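Local coordinates for protein peptidoglycan D,D-transpeptidase FtsI (Yersinia pestis, PDB 6SYN) that probably cross-links septal peptidoglycan as a class B penicillin-binding protein, using a D,D-transpeptidase domain that binds beta-lactam antibiotics, at residues 17-22 against 177-182; 28-33 against 110-115; 253-258 against 304-309; 326-331 against 374-379. All blocks are in the same frame, centred on the assembly; numbering follows the deposited sequence.

Interaction 1. Residues 17-22 against 177-182; sequences GMISDR and LVLSVD
Ile19 of a short parallel strand pair meets Leu179, just past the end of the partner strand: CG2 of Ile19 lies 3.7 Å from CG of Leu179 and the two side chains pass at a slant. That methyl is anti to its own backbone N. Leu177 shares the face of Ile19, and Val137 of helix 136-140 packs on all three side chains. Ser20 and Val178 turn to the other face, where they touch loosely. The backbone supplies the regular part of the contact: Leu177 N donates to Met18 O, Ser20 N to Leu177 O (2.9 Å), and Leu179 N to Ser20 O (2.9 Å).

Beyond the strands the chains stay together through Arg22. Its N-H gives a bond to Val181 O of 2.9 Å. The side chain starts with CG between N and the carbonyl carbon (chi1 61°) and bends at chi3 (-44°). NH1 thereby comes back to Ser180 O at 2.8 Å, with that oxygen at the guanidinium edge and close to its plane, while Glu216 makes a salt bridge to the same nitrogen. Asp21 and Asp182 bring like charges together, OD2 of Asp21 being 3.8 Å from OD1 of Asp182. The repulsion is probably offset by their salt bridges, Asp21 with Arg25 and Asp182 with Arg184. Asp182 is also the N-cap of helix 183-199, and Asp21 OD2 accepts from Glu183 N.

This is a small parallel beta pairing that ties the N-terminal segment to the chain entering the first long helix before the transpeptidase sheet, at the junction between the two regions of a class B penicillin-binding protein.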
loop_
_atom_site.group_PDB
_atom_site.type_symbol
_atom_site.label_atom_id
_atom_site.label_comp_id
_atom_site.label_asym_id
_atom_site.label_seq_id
_atom_site.Cartn_x
_atom_site.Cartn_y
_atom_site.Cartn_z
ATOM N N GLY A 17 -21.843 8.905 10.532
ATOM C CA GLY A 17 -20.802 9.888 10.893
ATOM C C GLY A 17 -19.909 10.205 9.705
ATOM O O GLY A 17 -19.849 9.385 8.785
ATOM N N MET A 18 -19.236 11.353 9.719
ATOM C CA MET A 18 -18.430 11.837 8.569
ATOM C C MET A 18 -16.958 11.443 8.759
ATOM O O MET A 18 -16.389 11.752 9.834
ATOM C CB MET A 18 -18.537 13.356 8.430
ATOM C CG MET A 18 -18.103 13.847 7.077
ATOM S SD MET A 18 -17.808 15.620 7.083
ATOM C CE MET A 18 -16.150 15.665 7.763
ATOM N N ILE A 19 -16.366 10.806 7.742
ATOM C CA ILE A 19 -14.911 10.474 7.701
ATOM C C ILE A 19 -14.183 11.606 6.974
ATOM O O ILE A 19 -14.527 11.883 5.807
ATOM C CB ILE A 19 -14.635 9.115 7.028
ATOM C CG1 ILE A 19 -15.587 8.021 7.523
ATOM C CG2 ILE A 19 -13.174 8.735 7.220
ATOM C CD1 ILE A 19 -15.411 6.684 6.841
ATOM N N SER A 20 -13.208 12.218 7.643
ATOM C CA SER A 20 -12.346 13.288 7.090
ATOM C C SER A 20 -10.876 12.885 7.213
ATOM O O SER A 20 -10.564 11.957 7.978
ATOM C CB SER A 20 -12.609 14.584 7.787
ATOM O OG SER A 20 -12.188 14.506 9.140
ATOM N N ASP A 21 -10.010 13.589 6.486
ATOM C CA ASP A 21 -8.534 13.434 6.545
ATOM C C ASP A 21 -8.008 14.287 7.713
ATOM O O ASP A 21 -8.820 14.984 8.363
ATOM C CB ASP A 21 -7.914 13.749 5.175
ATOM C CG ASP A 21 -7.601 15.217 4.931
ATOM O OD1 ASP A 21 -8.181 16.072 5.640
ATOM O OD2 ASP A 21 -6.767 15.495 4.033
ATOM N N ARG A 22 -6.695 14.251 7.952
ATOM C CA ARG A 22 -6.031 14.837 9.151
ATOM C C ARG A 22 -6.357 16.331 9.325
ATOM O O ARG A 22 -6.269 16.786 10.477
ATOM C CB ARG A 22 -4.519 14.583 9.110
ATOM C CG ARG A 22 -3.768 15.183 7.928
ATOM C CD ARG A 22 -2.267 15.017 8.105
ATOM N NE ARG A 22 -1.871 15.340 9.476
ATOM C CZ ARG A 22 -1.697 14.459 10.463
ATOM N NH1 ARG A 22 -1.854 13.163 10.257
ATOM N NH2 ARG A 22 -1.371 14.882 11.671
ATOM N N LEU A 177 -15.198 10.746 12.196
ATOM C CA LEU A 177 -13.878 10.068 12.239
ATOM C C LEU A 177 -12.842 10.996 11.599
ATOM O O LEU A 177 -13.115 11.503 10.500
ATOM C CB LEU A 177 -13.991 8.735 11.493
ATOM C CG LEU A 177 -12.760 7.831 11.527
ATOM C CD1 LEU A 177 -12.262 7.627 12.946
ATOM C CD2 LEU A 177 -13.065 6.487 10.882
ATOM N N VAL A 178 -11.724 11.245 12.281
ATOM C CA VAL A 178 -10.581 12.032 11.736
ATOM C C VAL A 178 -9.442 11.047 11.457
ATOM O O VAL A 178 -8.843 10.551 12.428
ATOM C CB VAL A 178 -10.173 13.169 12.696
ATOM C CG1 VAL A 178 -9.002 13.987 12.162
ATOM C CG2 VAL A 178 -11.351 14.082 13.003
ATOM N N LEU A 179 -9.180 10.744 10.182
ATOM C CA LEU A 179 -8.091 9.814 9.779
ATOM C C LEU A 179 -6.739 10.525 9.920
ATOM O O LEU A 179 -6.711 11.774 9.992
ATOM C CB LEU A 179 -8.300 9.327 8.340
ATOM C CG LEU A 179 -9.540 8.471 8.074
ATOM C CD1 LEU A 179 -9.518 7.945 6.649
ATOM C CD2 LEU A 179 -9.658 7.307 9.048
ATOM N N SER A 180 -5.664 9.738 9.954
ATOM C CA SER A 180 -4.250 10.193 9.979
ATOM C C SER A 180 -3.790 10.582 8.563
ATOM O O SER A 180 -2.781 11.290 8.449
ATOM C CB SER A 180 -3.375 9.117 10.550
ATOM O OG SER A 180 -3.254 8.048 9.627
ATOM N N VAL A 181 -4.509 10.128 7.531
ATOM C CA VAL A 181 -4.158 10.293 6.087
ATOM C C VAL A 181 -4.338 11.761 5.670
ATOM O O VAL A 181 -5.147 12.465 6.303
ATOM C CB VAL A 181 -5.012 9.333 5.236
ATOM C CG1 VAL A 181 -4.964 9.645 3.748
ATOM C CG2 VAL A 181 -4.618 7.889 5.489
ATOM N N ASP A 182 -3.597 12.209 4.651
ATOM C CA ASP A 182 -3.722 13.565 4.044
ATOM C C ASP A 182 -4.193 13.374 2.596
ATOM O O ASP A 182 -3.544 12.586 1.878
ATOM C CB ASP A 182 -2.410 14.348 4.178
ATOM C CG ASP A 182 -2.469 15.791 3.697
ATOM O OD1 ASP A 182 -3.261 16.074 2.780
ATOM O OD2 ASP A 182 -1.720 16.629 4.246
#

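Interaction 2. Residues 28-33 against 110-115; sequences AVSVPV and SRRYYP
Val29 and Tyr113 form a hydrogen-bonded antiparallel pair: Tyr113 N donates to Val29 O at 2.8 Å and Val29 N to Tyr113 O at 3.0 Å. Val31 and Arg111 repeat the pattern two residues on, Arg111 N reaching Val31 O at 2.7 Å. Between them, in a non-hydrogen-bonded pair, Ser30 and Arg112 share the opposite face of the sheet with Ser110, and there Ser30 OG donates to Ser110 OG (2.9 Å).

Arg112 holds the polar side of this face. Its chain folds at chi2 (41°), which carries the guanidinium back over the partner strand. The CB of Ala28 rests on one face of that group, 3.7 Å from NH1, and NH2 offers Ser30 OG a weak bond. The second shell fixes the group further: NE makes a salt bridge with Glu138, and NH1 donates to Gly17 O. Glu138 also takes the hydroxyl of Tyr114, whose ring meets the CB of Ala28 obliquely.

CB of Arg111, on the face of Val29 and Val31, touches CG2 of Val33. Strand 82-88 flanks strand 26-38, its Gln87 and Arg86 touching Val33 and Arg111, while helix 121-124 places Ile124 against Ala28 and Tyr114, and strand 19-20 adds Ile19 beside Arg112.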
loop_
_atom_site.group_PDB
_atom_site.type_symbol
_atom_site.label_atom_id
_atom_site.label_comp_id
_atom_site.label_asym_id
_atom_site.label_seq_id
_atom_site.Cartn_x
_atom_site.Cartn_y
_atom_site.Cartn_z
ATOM N N ALA A 28 -15.795 10.657 3.366
ATOM C CA ALA A 28 -17.063 9.894 3.416
ATOM C C ALA A 28 -18.147 10.783 4.028
ATOM O O ALA A 28 -18.005 11.161 5.206
ATOM C CB ALA A 28 -16.883 8.614 4.193
ATOM N N VAL A 29 -19.171 11.112 3.238
ATOM C CA VAL A 29 -20.267 12.051 3.617
ATOM C C VAL A 29 -21.613 11.396 3.287
ATOM O O VAL A 29 -21.744 10.814 2.197
ATOM C CB VAL A 29 -20.108 13.405 2.901
ATOM C CG1 VAL A 29 -21.170 14.401 3.331
ATOM C CG2 VAL A 29 -18.725 13.997 3.113
ATOM N N SER A 30 -22.567 11.487 4.214
ATOM C CA SER A 30 -23.972 11.035 4.052
ATOM C C SER A 30 -24.793 12.191 3.472
ATOM O O SER A 30 -24.937 13.205 4.175
ATOM C CB SER A 30 -24.538 10.546 5.362
ATOM O OG SER A 30 -24.382 9.139 5.482
ATOM N N VAL A 31 -25.275 12.056 2.230
ATOM C CA VAL A 31 -26.011 13.131 1.496
ATOM C C VAL A 31 -27.443 12.668 1.252
ATOM O O VAL A 31 -27.666 11.560 0.767
ATOM C CB VAL A 31 -25.304 13.520 0.181
ATOM C CG1 VAL A 31 -26.232 14.222 -0.800
ATOM C CG2 VAL A 31 -24.082 14.383 0.450
ATOM N N PRO A 32 -28.452 13.510 1.573
ATOM C CA PRO A 32 -29.854 13.167 1.330
ATOM C C PRO A 32 -30.190 13.251 -0.167
ATOM O O PRO A 32 -29.893 14.270 -0.777
ATOM C CB PRO A 32 -30.618 14.216 2.151
ATOM C CG PRO A 32 -29.701 15.420 2.156
ATOM C CD PRO A 32 -28.300 14.845 2.174
ATOM N N VAL A 33 -30.779 12.184 -0.717
ATOM C CA VAL A 33 -31.065 12.040 -2.176
ATOM C C VAL A 33 -32.424 11.362 -2.366
ATOM O O VAL A 33 -32.956 10.808 -1.386
ATOM C CB VAL A 33 -29.956 11.237 -2.886
ATOM C CG1 VAL A 33 -28.610 11.938 -2.798
ATOM C CG2 VAL A 33 -29.852 9.816 -2.353
ATOM N N SER A 110 -30.149 8.396 2.409
ATOM C CA SER A 110 -28.812 9.017 2.568
ATOM C C SER A 110 -27.830 8.224 1.702
ATOM O O SER A 110 -27.769 6.991 1.858
ATOM C CB SER A 110 -28.406 9.068 4.021
ATOM O OG SER A 110 -26.995 9.120 4.163
ATOM N N ARG A 111 -27.158 8.899 0.771
ATOM C CA ARG A 111 -26.140 8.275 -0.106
ATOM C C ARG A 111 -24.783 8.440 0.572
ATOM O O ARG A 111 -24.390 9.592 0.830
ATOM C CB ARG A 111 -26.149 8.918 -1.492
ATOM C CG ARG A 111 -25.151 8.292 -2.455
ATOM C CD ARG A 111 -25.158 8.964 -3.809
ATOM N NE ARG A 111 -24.121 8.406 -4.662
ATOM C CZ ARG A 111 -23.896 8.760 -5.923
ATOM N NH1 ARG A 111 -24.634 9.690 -6.507
ATOM N NH2 ARG A 111 -22.929 8.177 -6.606
ATOM N N ARG A 112 -24.115 7.335 0.887
ATOM C CA ARG A 112 -22.710 7.368 1.350
ATOM C C ARG A 112 -21.860 7.776 0.142
ATOM O O ARG A 112 -21.641 6.921 -0.737
ATOM C CB ARG A 112 -22.322 6.019 1.968
ATOM C CG ARG A 112 -21.196 6.097 2.988
ATOM C CD ARG A 112 -21.298 7.295 3.911
ATOM N NE ARG A 112 -20.316 7.210 4.973
ATOM C CZ ARG A 112 -20.200 8.070 5.979
ATOM N NH1 ARG A 112 -19.251 7.885 6.881
ATOM N NH2 ARG A 112 -21.025 9.099 6.089
ATOM N N TYR A 113 -21.462 9.051 0.080
ATOM C CA TYR A 113 -20.751 9.657 -1.078
ATOM C C TYR A 113 -19.272 9.865 -0.730
ATOM O O TYR A 113 -18.960 10.341 0.380
ATOM C CB TYR A 113 -21.431 10.957 -1.520
ATOM C CG TYR A 113 -20.673 11.689 -2.598
ATOM C CD1 TYR A 113 -20.658 11.225 -3.904
ATOM C CD2 TYR A 113 -19.927 12.818 -2.304
ATOM C CE1 TYR A 113 -19.933 11.874 -4.892
ATOM C CE2 TYR A 113 -19.195 13.476 -3.276
ATOM C CZ TYR A 113 -19.197 13.003 -4.575
ATOM O OH TYR A 113 -18.480 13.656 -5.535
ATOM N N TYR A 114 -18.391 9.508 -1.668
ATOM C CA TYR A 114 -16.913 9.545 -1.516
ATOM C C TYR A 114 -16.336 10.612 -2.444
ATOM O O TYR A 114 -16.095 10.335 -3.617
ATOM C CB TYR A 114 -16.326 8.154 -1.769
ATOM C CG TYR A 114 -16.958 7.081 -0.923
ATOM C CD1 TYR A 114 -16.592 6.909 0.405
ATOM C CD2 TYR A 114 -17.960 6.264 -1.434
ATOM C CE1 TYR A 114 -17.185 5.936 1.196
ATOM C CE2 TYR A 114 -18.563 5.288 -0.655
ATOM C CZ TYR A 114 -18.174 5.126 0.664
ATOM O OH TYR A 114 -18.764 4.180 1.448
ATOM N N PRO A 115 -16.094 11.853 -1.949
ATOM C CA PRO A 115 -15.579 12.942 -2.783
ATOM C C PRO A 115 -14.138 12.761 -3.290
ATOM O O PRO A 115 -13.791 13.459 -4.216
ATOM C CB PRO A 115 -15.652 14.178 -1.867
ATOM C CG PRO A 115 -16.613 13.774 -0.777
ATOM C CD PRO A 115 -16.331 12.303 -0.570
#

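Interaction 3. Residues 253-258 against 304-309; sequences TVKPMV and SSNVGV. With CB9 ((2R,4S)-2-[(1R)-1-{[(2S)-2-carboxy-2-phenylacetyl]amino}-2-oxoethyl]-5,5-dimethyl-1,3-thiazolidine-4-carboxylic acid), chain D.
The terminal nitrogen NZ of Lys255 is gripped from the facing segment by two side chains: it donates to Ser304 OG at 2.7 Å and to Asn306 OD1 at 3.0 Å. The second bond lies in the plane of the Asn306 carbonyl, with a C=O...N angle of 157°. Ser252 OG adds a weak third partner. The lysine gets there as a straight rod, extended beyond CG, with CG anti to the carbonyl carbon (chi1 -73°). Val309 crosses this rod at about a right angle, its CG1 3.6 Å from the CG of Lys255, while CG2 lies against CE. Val309 thus flanks the aliphatic part, and one turn along the lysine's helix Val258 sets CG1 4.1 Å from the CB of Val309.

The residues belong to the active-site signatures of the penicillin-binding proteins: Ser252 and Lys255 fit the SxxK motif at the start of helix 255-264, and Ser304 with Asn306 fits SxN. Lys439, at the KTG-type motif, is hydrogen-bonded to Ser304 OG as well, placing this hydroxyl between two lysines.

The bound CB9 is a ring-opened penicillin, and the side chains of Ser304 and Asn306 both hold it. Its thiazolidine NAP donates to Ser304 OG at 2.9 Å, and Asn306 ND2 donates to the ligand's amide oxygen, CB9 OAF, at 2.8 Å, with a fairly straight N-H...O angle of 157°. The Asn306 amide therefore uses its oxygen for the lysine and its nitrogen for the ligand. Behind it, Ser305 is the N-cap of helix 306-314: its OG accepts from Gly308 N and bonds to Asp288, which also receives Val307 N.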
loop_
_atom_site.group_PDB
_atom_site.type_symbol
_atom_site.label_atom_id
_atom_site.label_comp_id
_atom_site.label_asym_id
_atom_site.label_seq_id
_atom_site.Cartn_x
_atom_site.Cartn_y
_atom_site.Cartn_z
ATOM N N THR A 253 15.562 -5.151 0.114
ATOM C CA THR A 253 15.180 -4.054 0.995
ATOM C C THR A 253 15.568 -4.338 2.459
ATOM O O THR A 253 15.618 -3.364 3.235
ATOM C CB THR A 253 13.682 -3.739 0.866
ATOM O OG1 THR A 253 12.930 -4.927 1.114
ATOM C CG2 THR A 253 13.309 -3.179 -0.492
ATOM N N VAL A 254 15.821 -5.599 2.835
ATOM C CA VAL A 254 16.246 -6.010 4.213
ATOM C C VAL A 254 17.676 -5.532 4.508
ATOM O O VAL A 254 17.984 -5.326 5.701
ATOM C CB VAL A 254 16.154 -7.534 4.424
ATOM C CG1 VAL A 254 14.722 -8.030 4.344
ATOM C CG2 VAL A 254 17.054 -8.307 3.474
ATOM N N LYS A 255 18.509 -5.378 3.471
ATOM C CA LYS A 255 19.995 -5.290 3.562
ATOM C C LYS A 255 20.444 -4.202 4.534
ATOM O O LYS A 255 21.453 -4.388 5.210
ATOM C CB LYS A 255 20.618 -5.069 2.181
ATOM C CG LYS A 255 20.602 -6.296 1.284
ATOM C CD LYS A 255 21.287 -6.095 -0.048
ATOM C CE LYS A 255 21.291 -7.354 -0.890
ATOM N NZ LYS A 255 21.557 -7.055 -2.315
ATOM N N PRO A 256 19.770 -3.032 4.625
ATOM C CA PRO A 256 20.134 -2.032 5.631
ATOM C C PRO A 256 20.102 -2.562 7.074
ATOM O O PRO A 256 20.880 -2.074 7.869
ATOM C CB PRO A 256 19.110 -0.911 5.407
ATOM C CG PRO A 256 18.767 -1.045 3.941
ATOM C CD PRO A 256 18.725 -2.542 3.715
ATOM N N MET A 257 19.242 -3.542 7.376
ATOM C CA MET A 257 19.180 -4.185 8.718
ATOM C C MET A 257 20.305 -5.219 8.863
ATOM O O MET A 257 20.755 -5.430 10.002
ATOM C CB MET A 257 17.825 -4.851 8.965
ATOM C CG MET A 257 16.667 -3.881 8.914
ATOM S SD MET A 257 15.095 -4.684 9.293
ATOM C CE MET A 257 14.721 -5.476 7.730
ATOM N N VAL A 258 20.759 -5.833 7.770
ATOM C CA VAL A 258 21.905 -6.791 7.819
ATOM C C VAL A 258 23.169 -6.009 8.189
ATOM O O VAL A 258 23.922 -6.470 9.071
ATOM C CB VAL A 258 22.107 -7.560 6.502
ATOM C CG1 VAL A 258 23.297 -8.504 6.599
ATOM C CG2 VAL A 258 20.855 -8.313 6.074
ATOM N N SER A 304 24.090 -3.130 -4.140
ATOM C CA SER A 304 23.209 -4.243 -3.703
ATOM C C SER A 304 23.953 -5.575 -3.885
ATOM O O SER A 304 23.571 -6.372 -4.757
ATOM C CB SER A 304 21.888 -4.212 -4.421
ATOM O OG SER A 304 20.871 -4.738 -3.581
ATOM N N SER A 305 24.980 -5.801 -3.065
ATOM C CA SER A 305 25.811 -7.034 -3.072
ATOM C C SER A 305 25.108 -8.142 -2.278
ATOM O O SER A 305 24.936 -7.984 -1.056
ATOM C CB SER A 305 27.195 -6.763 -2.539
ATOM O OG SER A 305 28.010 -7.925 -2.622
ATOM N N ASN A 306 24.725 -9.225 -2.958
ATOM C CA ASN A 306 24.168 -10.453 -2.330
ATOM C C ASN A 306 25.299 -11.188 -1.602
ATOM O O ASN A 306 25.068 -11.623 -0.462
ATOM C CB ASN A 306 23.487 -11.377 -3.345
ATOM C CG ASN A 306 22.144 -10.874 -3.835
ATOM O OD1 ASN A 306 21.633 -9.857 -3.375
ATOM N ND2 ASN A 306 21.554 -11.593 -4.772
ATOM N N VAL A 307 26.469 -11.318 -2.236
ATOM C CA VAL A 307 27.672 -11.972 -1.633
ATOM C C VAL A 307 28.035 -11.205 -0.357
ATOM O O VAL A 307 28.227 -11.861 0.695
ATOM C CB VAL A 307 28.865 -12.022 -2.611
ATOM C CG1 VAL A 307 30.174 -12.309 -1.890
ATOM C CG2 VAL A 307 28.647 -13.029 -3.731
ATOM N N GLY A 308 28.128 -9.873 -0.473
ATOM C CA GLY A 308 28.423 -8.924 0.618
ATOM C C GLY A 308 27.602 -9.215 1.860
ATOM O O GLY A 308 28.219 -9.468 2.911
ATOM N N VAL A 309 26.269 -9.215 1.737
ATOM C CA VAL A 309 25.318 -9.403 2.879
ATOM C C VAL A 309 25.308 -10.875 3.314
ATOM O O VAL A 309 25.094 -11.119 4.520
ATOM C CB VAL A 309 23.888 -8.904 2.570
ATOM C CG1 VAL A 309 23.843 -7.393 2.407
ATOM C CG2 VAL A 309 23.261 -9.593 1.366
HETATM C C CB9 D . 17.844 -7.830 -4.212
HETATM N N CB9 D . 18.236 -9.282 -6.222
HETATM O O CB9 D . 16.685 -7.622 -4.476
HETATM C CA CB9 D . 18.847 -8.493 -5.149
HETATM C CB CB9 D . 19.880 -7.443 -5.652
HETATM C CAA CB9 D . 20.463 -5.258 -8.506
HETATM C CAB CB9 D . 18.686 -6.829 -9.279
HETATM O OAD CB9 D . 17.441 -4.082 -7.976
HETATM O OAE CB9 D . 17.882 -13.624 -8.031
HETATM O OAF CB9 D . 18.775 -11.217 -5.231
HETATM O OAG CB9 D . 18.357 -3.706 -6.048
HETATM O OAH CB9 D . 16.687 -12.665 -6.556
HETATM C CAJ CB9 D . 17.383 -9.650 -11.406
HETATM C CAK CB9 D . 18.690 -9.934 -11.085
HETATM C CAL CB9 D . 16.383 -9.915 -10.501
HETATM C CAM CB9 D . 18.999 -10.483 -9.850
HETATM C CAN CB9 D . 16.688 -10.460 -9.259
HETATM N NAP CB9 D . 19.355 -6.072 -5.708
HETATM S SAQ CB9 D . 20.413 -7.761 -7.363
HETATM C CAR CB9 D . 18.068 -4.422 -6.988
HETATM C CAS CB9 D . 17.566 -12.664 -7.379
HETATM C CAT CB9 D . 18.456 -10.601 -6.248
HETATM C CAU CB9 D . 18.008 -10.721 -8.906
HETATM C CAX CB9 D . 18.537 -5.885 -6.912
HETATM C CAY CB9 D . 18.383 -11.373 -7.581
HETATM C CAZ CB9 D . 19.476 -6.333 -8.081
#

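Interaction 4. Residues 326-331 against 374-379; sequences SRFGFG and ARVYAT
Phe328 lays the edge of its ring against helix 370-381: CD2 is 3.5 Å from Val376 O, which sits near the ring plane, and 3.9 Å from CG1 of Val376. CE2 of the same ring meets the CG2 methyl of Thr379 obliquely, at 3.7 Å. Val376 splits its branches between two phenylalanines. CG1, anti to the backbone N (chi1 168°), goes to Phe328, and CG2 goes to Phe330, lying 3.6 Å from CE1 at a slant to the ring.

Thr379 is turned so that OG1 and CG2 do different work. With OG1 anti to the carbonyl carbon (chi1 -51°), the hydroxyl points back along its own helix and donates to Arg375 O (2.6 Å), leaving the methyl facing Phe328. Arg375 O also accepts from Thr379 N, which arrives from the opposite face of the carbonyl plane.

Arg375 bends at chi3 (43°), bringing its guanidinium to the loop after helix 319-327. NE donates to a water at 2.7 Å, which in turn donates to Phe328 O at 2.8 Å, while NH1 bonds to Ala333 O. Gly329, with positive phi, closes that helix in a Schellman motif.

The chemistry is thus divided: buried apolar contacts join the aromatic rings to one side of the helix, while a buried arginine reaches Phe328 O, at the helix C-terminus, through a water, and bonds Ala333 O in the loop beyond; its positive charge would probably be favoured there by the helix dipole.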
loop_
_atom_site.group_PDB
_atom_site.type_symbol
_atom_site.label_atom_id
_atom_site.label_comp_id
_atom_site.label_asym_id
_atom_site.label_seq_id
_atom_site.Cartn_x
_atom_site.Cartn_y
_atom_site.Cartn_z
ATOM N N SER A 326 12.712 -8.917 13.525
ATOM C CA SER A 326 11.691 -8.915 14.609
ATOM C C SER A 326 11.669 -7.546 15.291
ATOM O O SER A 326 10.593 -6.943 15.353
ATOM C CB SER A 326 11.940 -10.004 15.627
ATOM O OG SER A 326 11.420 -11.249 15.186
ATOM N N ARG A 327 12.823 -7.088 15.781
ATOM C CA ARG A 327 12.987 -5.768 16.450
ATOM C C ARG A 327 12.394 -4.662 15.563
ATOM O O ARG A 327 11.788 -3.731 16.125
ATOM C CB ARG A 327 14.460 -5.483 16.767
ATOM C CG ARG A 327 14.953 -6.112 18.062
ATOM C CD ARG A 327 16.402 -5.779 18.374
ATOM N NE ARG A 327 16.524 -4.848 19.491
ATOM C CZ ARG A 327 16.329 -5.160 20.776
ATOM N NH1 ARG A 327 16.456 -4.228 21.708
ATOM N NH2 ARG A 327 15.998 -6.393 21.128
ATOM N N PHE A 328 12.548 -4.768 14.238
ATOM C CA PHE A 328 12.065 -3.765 13.249
ATOM C C PHE A 328 10.592 -4.012 12.907
ATOM O O PHE A 328 9.982 -3.140 12.256
ATOM C CB PHE A 328 12.964 -3.742 12.010
ATOM C CG PHE A 328 14.087 -2.740 12.100
ATOM C CD1 PHE A 328 15.315 -3.089 12.639
ATOM C CD2 PHE A 328 13.901 -1.431 11.685
ATOM C CE1 PHE A 328 16.340 -2.156 12.729
ATOM C CE2 PHE A 328 14.927 -0.500 11.775
ATOM C CZ PHE A 328 16.147 -0.866 12.296
ATOM N N GLY A 329 10.045 -5.156 13.324
ATOM C CA GLY A 329 8.592 -5.416 13.340
ATOM C C GLY A 329 8.133 -6.398 12.274
ATOM O O GLY A 329 6.911 -6.511 12.090
ATOM N N PHE A 330 9.046 -7.088 11.585
ATOM C CA PHE A 330 8.688 -8.254 10.734
ATOM C C PHE A 330 8.118 -9.346 11.654
ATOM O O PHE A 330 8.589 -9.481 12.809
ATOM C CB PHE A 330 9.874 -8.711 9.876
ATOM C CG PHE A 330 10.120 -7.921 8.608
ATOM C CD1 PHE A 330 9.224 -6.961 8.154
ATOM C CD2 PHE A 330 11.252 -8.161 7.841
ATOM C CE1 PHE A 330 9.462 -6.253 6.985
ATOM C CE2 PHE A 330 11.484 -7.459 6.667
ATOM C CZ PHE A 330 10.586 -6.509 6.237
ATOM N N GLY A 331 7.083 -10.048 11.178
ATOM C CA GLY A 331 6.392 -11.131 11.909
ATOM C C GLY A 331 5.472 -10.611 13.002
ATOM O O GLY A 331 5.077 -11.407 13.873
ATOM N N ALA A 374 6.975 -0.442 5.439
ATOM C CA ALA A 374 6.925 1.021 5.665
ATOM C C ALA A 374 7.342 1.314 7.106
ATOM O O ALA A 374 8.099 2.277 7.321
ATOM C CB ALA A 374 5.546 1.554 5.372
ATOM N N ARG A 375 6.883 0.490 8.049
ATOM C CA ARG A 375 7.200 0.644 9.490
ATOM C C ARG A 375 8.693 0.368 9.725
ATOM O O ARG A 375 9.286 1.086 10.550
ATOM C CB ARG A 375 6.306 -0.258 10.339
ATOM C CG ARG A 375 6.392 0.045 11.829
ATOM C CD ARG A 375 5.640 -0.945 12.693
ATOM N NE ARG A 375 5.852 -2.317 12.261
ATOM C CZ ARG A 375 5.023 -3.325 12.498
ATOM N NH1 ARG A 375 3.908 -3.134 13.183
ATOM N NH2 ARG A 375 5.316 -4.533 12.046
ATOM N N VAL A 376 9.285 -0.613 9.036
ATOM C CA VAL A 376 10.757 -0.861 9.093
ATOM C C VAL A 376 11.473 0.454 8.747
ATOM O O VAL A 376 12.324 0.901 9.535
ATOM C CB VAL A 376 11.195 -2.022 8.176
ATOM C CG1 VAL A 376 12.706 -2.075 8.007
ATOM C CG2 VAL A 376 10.678 -3.364 8.673
ATOM N N TYR A 377 11.104 1.083 7.633
ATOM C CA TYR A 377 11.784 2.288 7.095
ATOM C C TYR A 377 11.439 3.514 7.957
ATOM O O TYR A 377 12.312 4.402 8.070
ATOM C CB TYR A 377 11.524 2.384 5.587
ATOM C CG TYR A 377 12.468 1.496 4.820
ATOM C CD1 TYR A 377 12.256 0.129 4.732
ATOM C CD2 TYR A 377 13.642 2.002 4.288
ATOM C CE1 TYR A 377 13.145 -0.702 4.074
ATOM C CE2 TYR A 377 14.549 1.185 3.635
ATOM C CZ TYR A 377 14.298 -0.171 3.524
ATOM O OH TYR A 377 15.197 -0.976 2.884
ATOM N N ALA A 378 10.251 3.542 8.579
ATOM C CA ALA A 378 9.831 4.565 9.570
ATOM C C ALA A 378 10.689 4.452 10.840
ATOM O O ALA A 378 10.945 5.499 11.483
ATOM C CB ALA A 378 8.366 4.410 9.891
ATOM N N THR A 379 11.117 3.230 11.179
ATOM C CA THR A 379 11.988 2.907 12.340
ATOM C C THR A 379 13.448 3.252 12.001
ATOM O O THR A 379 14.139 3.808 12.891
ATOM C CB THR A 379 11.776 1.449 12.763
ATOM O OG1 THR A 379 10.365 1.279 12.903
ATOM C CG2 THR A 379 12.474 1.087 14.054
HETATM O O HOH W 1 7.700 -3.551 10.646
#

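In the fold
The four contacts fall into two pairs along an elongated chain. Interactions 1 and 2, with centres 15 Å apart, share the N-terminal mixed sheet, where strand 19-20 runs beside strand 26-38; the ends of interaction 1 enclose interaction 2 in sequence. Interactions 3 and 4 follow in series within the transpeptidase domain, centres 16 Å apart, and meet where Met257 packs on Phe328 and Val376 and where Tyr377 OH hydrogen-bonds to Thr253 O. Thus helix 370-381 backs the helix that carries the active-site lysine. Interaction 2 lies 49 Å from interaction 3, between centres, so the antibiotic site is remote from the N-terminal sheet, with interaction 1 at the intervening junction.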